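Local coordinates for YokD protein (Bacillus subtilis, PDB 2NYG), which probably acetylates amino groups of aminoglycosides with acetyl-coenzyme A, as a homodimeric member of the antibiotic N-acetyltransferase family that may contribute to antibiotic resistance, at the interface of chains A and B. Sequence-based numbering; all coordinates share one arbitrary frame. Chains: chain A/B, YokD protein.

The interface of chains A and B. Residues chain A 6, 12, 44; chain B 81, 86, 90, 94.
A:Pro12 lies against one face of the B:Trp90 indole, and this pair forms the compact part of an apolar patch between the two subunits. The proline meets the ring with its CG and CD methylenes: CD sits over the five-membered ring, 3.5 Å from its centroid in a CH-pi contact, while CG is 3.4 Å from CD2 at the ring fusion and reaches on towards CE3. B:Trp90, in the 3-10 helix 88-90, has CG anti to its carbonyl carbon (chi1 -62°), and its benzo end points into chain A. There CH2 comes within 3.4 Å of the backbone O of A:Val6, and CZ3 meets both the CG1 methyl of that valine and CE3 of A:Trp44.

The A:Trp44 and B:Trp90 side chains run antiparallel, their ring planes nearly parallel but offset, and A:Pro12 lies in plane at the A:Trp44 edge. CG of A:Trp44 is anti to the backbone N (chi1 -172°), an arrangement that brings the six-membered ring up against B:Ile94 and B:Trp81. The B:Ile94 side chain, from helix 91-97, crosses that of A:Trp44 at about a right angle, placing its CD1 methyl 3.7 Å from CH2. Beside the isoleucine, towards the same face of A:Trp44, B:Trp81 presents the rim of its benzo ring, its CZ3 standing 3.7 Å from CZ2 of A:Trp44; CH2 of A:Trp44 lies in the plane of the B:Trp81 ring, at its edge, so the two indoles do not stack.

Packing is looser towards B:Val86, whose CG2 methyl touches CG1 of A:Val6 at 3.8 Å, and here small branched side chains replace the broad ring contact. The two-fold symmetry of the homodimer gives this patch a counterpart with the chains exchanged. Because A:Trp44 belongs to the coenzyme A-binding loop, the contact both joins the subunits and may steady that loop from across the interface.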
ATOM      1  N   VAL A   6     -18.431  -9.738  -0.397  1.00 56.77           N
ATOM      2  CA  VAL A   6     -19.636  -8.946  -0.649  1.00 55.35           C
ATOM      3  C   VAL A   6     -20.937  -9.728  -0.420  1.00 57.45           C
ATOM      4  O   VAL A   6     -21.978  -9.148  -0.086  1.00 56.89           O
ATOM      5  CB  VAL A   6     -19.638  -8.385  -2.100  1.00 53.04           C
ATOM      6  CG1 VAL A   6     -20.915  -7.625  -2.375  1.00 49.27           C
ATOM      7  CG2 VAL A   6     -18.450  -7.486  -2.309  1.00 50.33           C
ATOM      8  N   PRO A  12     -23.649  -2.869   3.831  1.00 45.29           N
ATOM      9  CA  PRO A  12     -22.307  -2.279   3.801  1.00 43.64           C
ATOM     10  C   PRO A  12     -21.800  -1.708   5.128  1.00 42.93           C
ATOM     11  O   PRO A  12     -22.522  -0.994   5.828  1.00 44.09           O
ATOM     12  CB  PRO A  12     -22.427  -1.179   2.737  1.00 41.86           C
ATOM     13  CG  PRO A  12     -23.588  -1.573   1.929  1.00 43.21           C
ATOM     14  CD  PRO A  12     -24.551  -2.130   2.932  1.00 44.15           C
ATOM     15  N   TRP A  44     -17.661  -6.508   3.727  1.00 35.76           N
ATOM     16  CA  TRP A  44     -17.421  -5.438   2.772  1.00 35.81           C
ATOM     17  C   TRP A  44     -17.568  -4.062   3.391  1.00 34.68           C
ATOM     18  O   TRP A  44     -18.599  -3.763   3.993  1.00 34.44           O
ATOM     19  CB  TRP A  44     -18.387  -5.523   1.587  1.00 37.11           C
ATOM     20  CG  TRP A  44     -18.010  -4.549   0.504  1.00 38.16           C
ATOM     21  CD1 TRP A  44     -16.892  -4.594  -0.259  1.00 39.02           C
ATOM     22  CD2 TRP A  44     -18.691  -3.339   0.142  1.00 38.35           C
ATOM     23  NE1 TRP A  44     -16.819  -3.495  -1.071  1.00 39.36           N
ATOM     24  CE2 TRP A  44     -17.911  -2.704  -0.845  1.00 40.06           C
ATOM     25  CE3 TRP A  44     -19.879  -2.726   0.561  1.00 39.18           C
ATOM     26  CZ2 TRP A  44     -18.273  -1.483  -1.425  1.00 39.61           C
ATOM     27  CZ3 TRP A  44     -20.242  -1.507  -0.015  1.00 38.77           C
ATOM     28  CH2 TRP A  44     -19.438  -0.902  -0.997  1.00 40.41           C
TER
ATOM     29  N   TRP B  81     -21.372  -0.954 -11.115  1.00 59.70           N
ATOM     30  CA  TRP B  81     -20.454  -2.000 -10.657  1.00 58.77           C
ATOM     31  C   TRP B  81     -20.884  -3.391 -11.119  1.00 59.75           C
ATOM     32  O   TRP B  81     -22.078  -3.692 -11.211  1.00 59.03           O
ATOM     33  CB  TRP B  81     -20.354  -2.000  -9.133  1.00 57.40           C
ATOM     34  CG  TRP B  81     -19.763  -0.761  -8.575  1.00 54.98           C
ATOM     35  CD1 TRP B  81     -19.246   0.277  -9.278  1.00 53.41           C
ATOM     36  CD2 TRP B  81     -19.596  -0.435  -7.188  1.00 54.18           C
ATOM     37  NE1 TRP B  81     -18.764   1.234  -8.424  1.00 53.55           N
ATOM     38  CE2 TRP B  81     -18.966   0.825  -7.133  1.00 53.21           C
ATOM     39  CE3 TRP B  81     -19.918  -1.084  -5.986  1.00 53.30           C
ATOM     40  CZ2 TRP B  81     -18.647   1.457  -5.921  1.00 52.56           C
ATOM     41  CZ3 TRP B  81     -19.600  -0.453  -4.776  1.00 52.86           C
ATOM     42  CH2 TRP B  81     -18.971   0.807  -4.759  1.00 52.50           C
ATOM     43  N   VAL B  86     -23.193  -5.540  -6.578  1.00 60.95           N
ATOM     44  CA  VAL B  86     -23.535  -5.219  -5.205  1.00 58.21           C
ATOM     45  C   VAL B  86     -25.037  -5.008  -5.147  1.00 58.39           C
ATOM     46  O   VAL B  86     -25.619  -4.368  -6.028  1.00 57.70           O
ATOM     47  CB  VAL B  86     -22.787  -3.948  -4.745  1.00 57.88           C
ATOM     48  CG1 VAL B  86     -23.626  -3.146  -3.773  1.00 57.68           C
ATOM     49  CG2 VAL B  86     -21.482  -4.342  -4.097  1.00 57.26           C
ATOM     50  N   TRP B  90     -28.086  -1.353  -1.659  1.00 54.94           N
ATOM     51  CA  TRP B  90     -26.895  -0.720  -1.098  1.00 53.72           C
ATOM     52  C   TRP B  90     -26.450   0.551  -1.829  1.00 53.07           C
ATOM     53  O   TRP B  90     -25.651   1.322  -1.301  1.00 52.72           O
ATOM     54  CB  TRP B  90     -25.716  -1.692  -1.141  1.00 53.60           C
ATOM     55  CG  TRP B  90     -25.858  -2.961  -0.358  1.00 54.22           C
ATOM     56  CD1 TRP B  90     -26.956  -3.400   0.321  1.00 54.21           C
ATOM     57  CD2 TRP B  90     -24.825  -3.924  -0.116  1.00 54.75           C
ATOM     58  NE1 TRP B  90     -26.669  -4.570   0.980  1.00 53.88           N
ATOM     59  CE2 TRP B  90     -25.366  -4.914   0.730  1.00 55.55           C
ATOM     60  CE3 TRP B  90     -23.487  -4.042  -0.528  1.00 55.59           C
ATOM     61  CZ2 TRP B  90     -24.611  -6.015   1.178  1.00 55.94           C
ATOM     62  CZ3 TRP B  90     -22.737  -5.136  -0.084  1.00 55.62           C
ATOM     63  CH2 TRP B  90     -23.303  -6.106   0.761  1.00 55.65           C
ATOM     64  N   ILE B  94     -24.337   3.586  -0.329  1.00 45.67           N
ATOM     65  CA  ILE B  94     -22.951   3.559  -0.802  1.00 43.41           C
ATOM     66  C   ILE B  94     -22.519   4.922  -1.312  1.00 43.28           C
ATOM     67  O   ILE B  94     -21.400   5.378  -1.057  1.00 42.39           O
ATOM     68  CB  ILE B  94     -22.784   2.526  -1.920  1.00 41.89           C
ATOM     69  CG1 ILE B  94     -22.739   1.127  -1.308  1.00 40.85           C
ATOM     70  CG2 ILE B  94     -21.533   2.813  -2.724  1.00 43.51           C
ATOM     71  CD1 ILE B  94     -22.814   0.015  -2.310  1.00 38.68           C
TER